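Local coordinates for nitroalkane oxidase (Podospora anserina, PDB 3MKH), which oxidises primary and secondary nitroalkanes to aldehydes or ketones with its FAD cofactor, consuming oxygen and releasing nitrite and hydrogen peroxide, at the interface of chains A and B. Residues are numbered along the deposited sequence; one frame, centred on the assembly and turned at random. Chains: chain A/B, Nitroalkane oxidase.

The interface of chains A and B. Residues chain A 299-305, 310; chain B 138-142, 145, 148-149.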
loop_
_atom_site.group_PDB
_atom_site.type_symbol
_atom_site.label_atom_id
_atom_site.label_comp_id
_atom_site.label_asym_id
_atom_site.label_seq_id
_atom_site.Cartn_x
_atom_site.Cartn_y
_atom_site.Cartn_z
ATOM N N ASP A 299 -28.184 -5.146 -6.251
ATOM C CA ASP A 299 -28.000 -4.080 -7.248
ATOM C C ASP A 299 -26.869 -4.394 -8.243
ATOM O O ASP A 299 -25.683 -4.269 -7.913
ATOM C CB ASP A 299 -27.742 -2.735 -6.537
ATOM C CG ASP A 299 -27.855 -1.530 -7.469
ATOM O OD1 ASP A 299 -27.443 -1.630 -8.647
ATOM O OD2 ASP A 299 -28.342 -0.470 -7.013
ATOM N N ASN A 300 -27.229 -4.794 -9.462
ATOM C CA ASN A 300 -26.217 -5.089 -10.484
ATOM C C ASN A 300 -25.742 -3.856 -11.272
ATOM O O ASN A 300 -25.018 -3.982 -12.266
ATOM C CB ASN A 300 -26.685 -6.204 -11.433
ATOM C CG ASN A 300 -27.899 -5.804 -12.269
ATOM O OD1 ASN A 300 -28.582 -6.665 -12.833
ATOM N ND2 ASN A 300 -28.166 -4.500 -12.359
ATOM N N ARG A 301 -26.152 -2.673 -10.815
ATOM C CA ARG A 301 -25.702 -1.417 -11.405
ATOM C C ARG A 301 -26.067 -1.336 -12.896
ATOM O O ARG A 301 -25.331 -0.748 -13.694
ATOM C CB ARG A 301 -24.186 -1.236 -11.205
ATOM C CG ARG A 301 -23.750 -0.991 -9.753
ATOM C CD ARG A 301 -24.011 0.442 -9.302
ATOM N NE ARG A 301 -25.403 0.657 -8.906
ATOM C CZ ARG A 301 -26.001 1.848 -8.852
ATOM N NH1 ARG A 301 -25.338 2.948 -9.182
ATOM N NH2 ARG A 301 -27.268 1.940 -8.464
ATOM N N GLY A 302 -27.202 -1.937 -13.257
ATOM C CA GLY A 302 -27.698 -1.925 -14.626
ATOM C C GLY A 302 -26.958 -2.865 -15.567
ATOM O O GLY A 302 -26.958 -2.664 -16.786
ATOM N N GLY A 303 -26.335 -3.901 -15.011
ATOM C CA GLY A 303 -25.473 -4.767 -15.793
ATOM C C GLY A 303 -26.173 -5.938 -16.460
ATOM O O GLY A 303 -27.354 -6.202 -16.224
ATOM N N ALA A 304 -25.426 -6.638 -17.307
ATOM C CA ALA A 304 -25.898 -7.876 -17.919
ATOM C C ALA A 304 -25.697 -9.051 -16.956
ATOM O O ALA A 304 -26.291 -10.119 -17.124
ATOM C CB ALA A 304 -25.165 -8.130 -19.249
ATOM N N VAL A 305 -24.851 -8.842 -15.950
ATOM C CA VAL A 305 -24.580 -9.859 -14.937
ATOM C C VAL A 305 -24.706 -9.245 -13.543
ATOM O O VAL A 305 -24.767 -8.019 -13.404
ATOM C CB VAL A 305 -23.168 -10.473 -15.107
ATOM C CG1 VAL A 305 -23.067 -11.257 -16.417
ATOM C CG2 VAL A 305 -22.104 -9.388 -15.041
ATOM N N ARG A 310 -18.431 -9.002 -11.640
ATOM C CA ARG A 310 -17.327 -8.145 -12.052
ATOM C C ARG A 310 -16.096 -8.474 -11.227
ATOM O O ARG A 310 -16.083 -8.246 -10.016
ATOM C CB ARG A 310 -17.698 -6.673 -11.847
ATOM C CG ARG A 310 -19.097 -6.319 -12.313
ATOM C CD ARG A 310 -19.194 -6.431 -13.822
ATOM N NE ARG A 310 -20.543 -6.179 -14.324
ATOM C CZ ARG A 310 -20.886 -6.292 -15.606
ATOM N NH1 ARG A 310 -19.977 -6.660 -16.509
ATOM N NH2 ARG A 310 -22.135 -6.045 -15.984
ATOM N N GLY B 138 -30.063 3.933 -11.106
ATOM C CA GLY B 138 -29.674 2.532 -11.170
ATOM C C GLY B 138 -28.238 2.259 -11.593
ATOM O O GLY B 138 -27.826 1.099 -11.694
ATOM N N GLY B 139 -27.474 3.318 -11.841
ATOM C CA GLY B 139 -26.100 3.169 -12.301
ATOM C C GLY B 139 -25.979 3.190 -13.822
ATOM O O GLY B 139 -26.926 2.850 -14.527
ATOM N N VAL B 140 -24.813 3.584 -14.328
ATOM C CA VAL B 140 -24.595 3.646 -15.772
ATOM C C VAL B 140 -23.254 3.045 -16.220
ATOM O O VAL B 140 -22.846 3.216 -17.379
ATOM C CB VAL B 140 -24.689 5.103 -16.296
ATOM C CG1 VAL B 140 -26.105 5.638 -16.147
ATOM C CG2 VAL B 140 -23.690 5.990 -15.580
ATOM N N ALA B 141 -22.573 2.348 -15.308
ATOM C CA ALA B 141 -21.299 1.711 -15.640
ATOM C C ALA B 141 -21.481 0.697 -16.769
ATOM O O ALA B 141 -20.549 0.424 -17.528
ATOM C CB ALA B 141 -20.699 1.034 -14.421
ATOM N N ASN B 142 -22.689 0.154 -16.874
ATOM C CA ASN B 142 -22.999 -0.838 -17.896
ATOM C C ASN B 142 -24.038 -0.407 -18.943
ATOM O O ASN B 142 -24.723 -1.243 -19.540
ATOM C CB ASN B 142 -23.412 -2.121 -17.206
ATOM C CG ASN B 142 -22.368 -2.577 -16.216
ATOM O OD1 ASN B 142 -22.622 -2.651 -15.013
ATOM N ND2 ASN B 142 -21.161 -2.834 -16.714
ATOM N N GLU B 145 -23.438 -2.046 -22.307
ATOM C CA GLU B 145 -23.139 -3.483 -22.301
ATOM C C GLU B 145 -24.196 -4.319 -23.025
ATOM O O GLU B 145 -25.401 -4.148 -22.812
ATOM C CB GLU B 145 -22.945 -3.990 -20.869
ATOM C CG GLU B 145 -22.593 -5.467 -20.781
ATOM C CD GLU B 145 -22.288 -5.909 -19.357
ATOM O OE1 GLU B 145 -23.125 -5.639 -18.462
ATOM O OE2 GLU B 145 -21.217 -6.528 -19.141
ATOM N N ALA B 148 -27.614 -5.969 -21.564
ATOM C CA ALA B 148 -28.072 -5.147 -20.448
ATOM C C ALA B 148 -29.268 -4.292 -20.855
ATOM O O ALA B 148 -29.606 -4.209 -22.040
ATOM C CB ALA B 148 -26.928 -4.272 -19.928
ATOM N N PRO B 149 -29.921 -3.654 -19.875
ATOM C CA PRO B 149 -31.096 -2.828 -20.182
ATOM C C PRO B 149 -30.775 -1.564 -20.997
ATOM O O PRO B 149 -31.650 -1.083 -21.720
ATOM C CB PRO B 149 -31.617 -2.436 -18.796
ATOM C CG PRO B 149 -31.052 -3.463 -17.868
ATOM C CD PRO B 149 -29.723 -3.821 -18.425
HETATM O O HOH W 1 -25.256 0.459 -15.913
HETATM O O HOH W 2 -27.423 -0.966 -19.018
HETATM O O HOH W 3 -29.332 -1.248 -10.906
#
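An end-on salt bridge between A:Arg310 and B:Glu145 carries this subunit contact, in which the loop following helix 262-298 of chain A meets a loop of chain B. The two side chains reach each other tip to tip, their guanidinium and carboxylate planes 23° apart. NH2 of A:Arg310 lies 2.7 Å from OE1 of B:Glu145 and NH1 lies 2.9 Å from OE2; both bonds use syn lone pairs and stay close to the guanidinium plane. B:Glu145 attains this reach with CG anti to the backbone N (chi1 -178°) and an extended chain. Its OE1 also accepts the backbone N-H of A:Ala304 at 2.8 Å, from above the carboxylate plane, so one oxygen is gripped twice. An alanine at B:Glu145 would remove the carboxylate that A:Arg310 and the A:Ala304 N-H bind, and would probably loosen the pairing of the two loops.

The guanidinium of A:Arg310 is also sandwiched: CG2 of A:Val305 sits over the centre of one face, and the amide ND2 of B:Asn142 lies over the other, towards the rim, with the amide and guanidinium planes 16° apart. This packing should restrict its rotation.

A second arginine is positioned from within its own chain. A:Arg301, bent at chi2 and chi3, turns back side-on to A:Asp299, with NH2 3.0 Å from the carboxylate OD2 and NE bonding OD1. Chain B meets the A:Arg301 guanidinium over one face: the carbonyl O of B:Gly138 stands 3.3 Å above the guanidinium plane, offset to the rim. Water 2 links the carbonyl O atoms of A:Gly302 and B:Asn142, at 2.8 Å from each.

The centre of this contact lies about 42 Å from A:Asp399, the probable proton acceptor of chain A. A:Arg301, A:Arg310 and B:Asn142 all belong to FAD pockets, so this part of the two-fold interface holds together subunits of the homotetramer and is likely to help bring FAD-binding residues of two chains together.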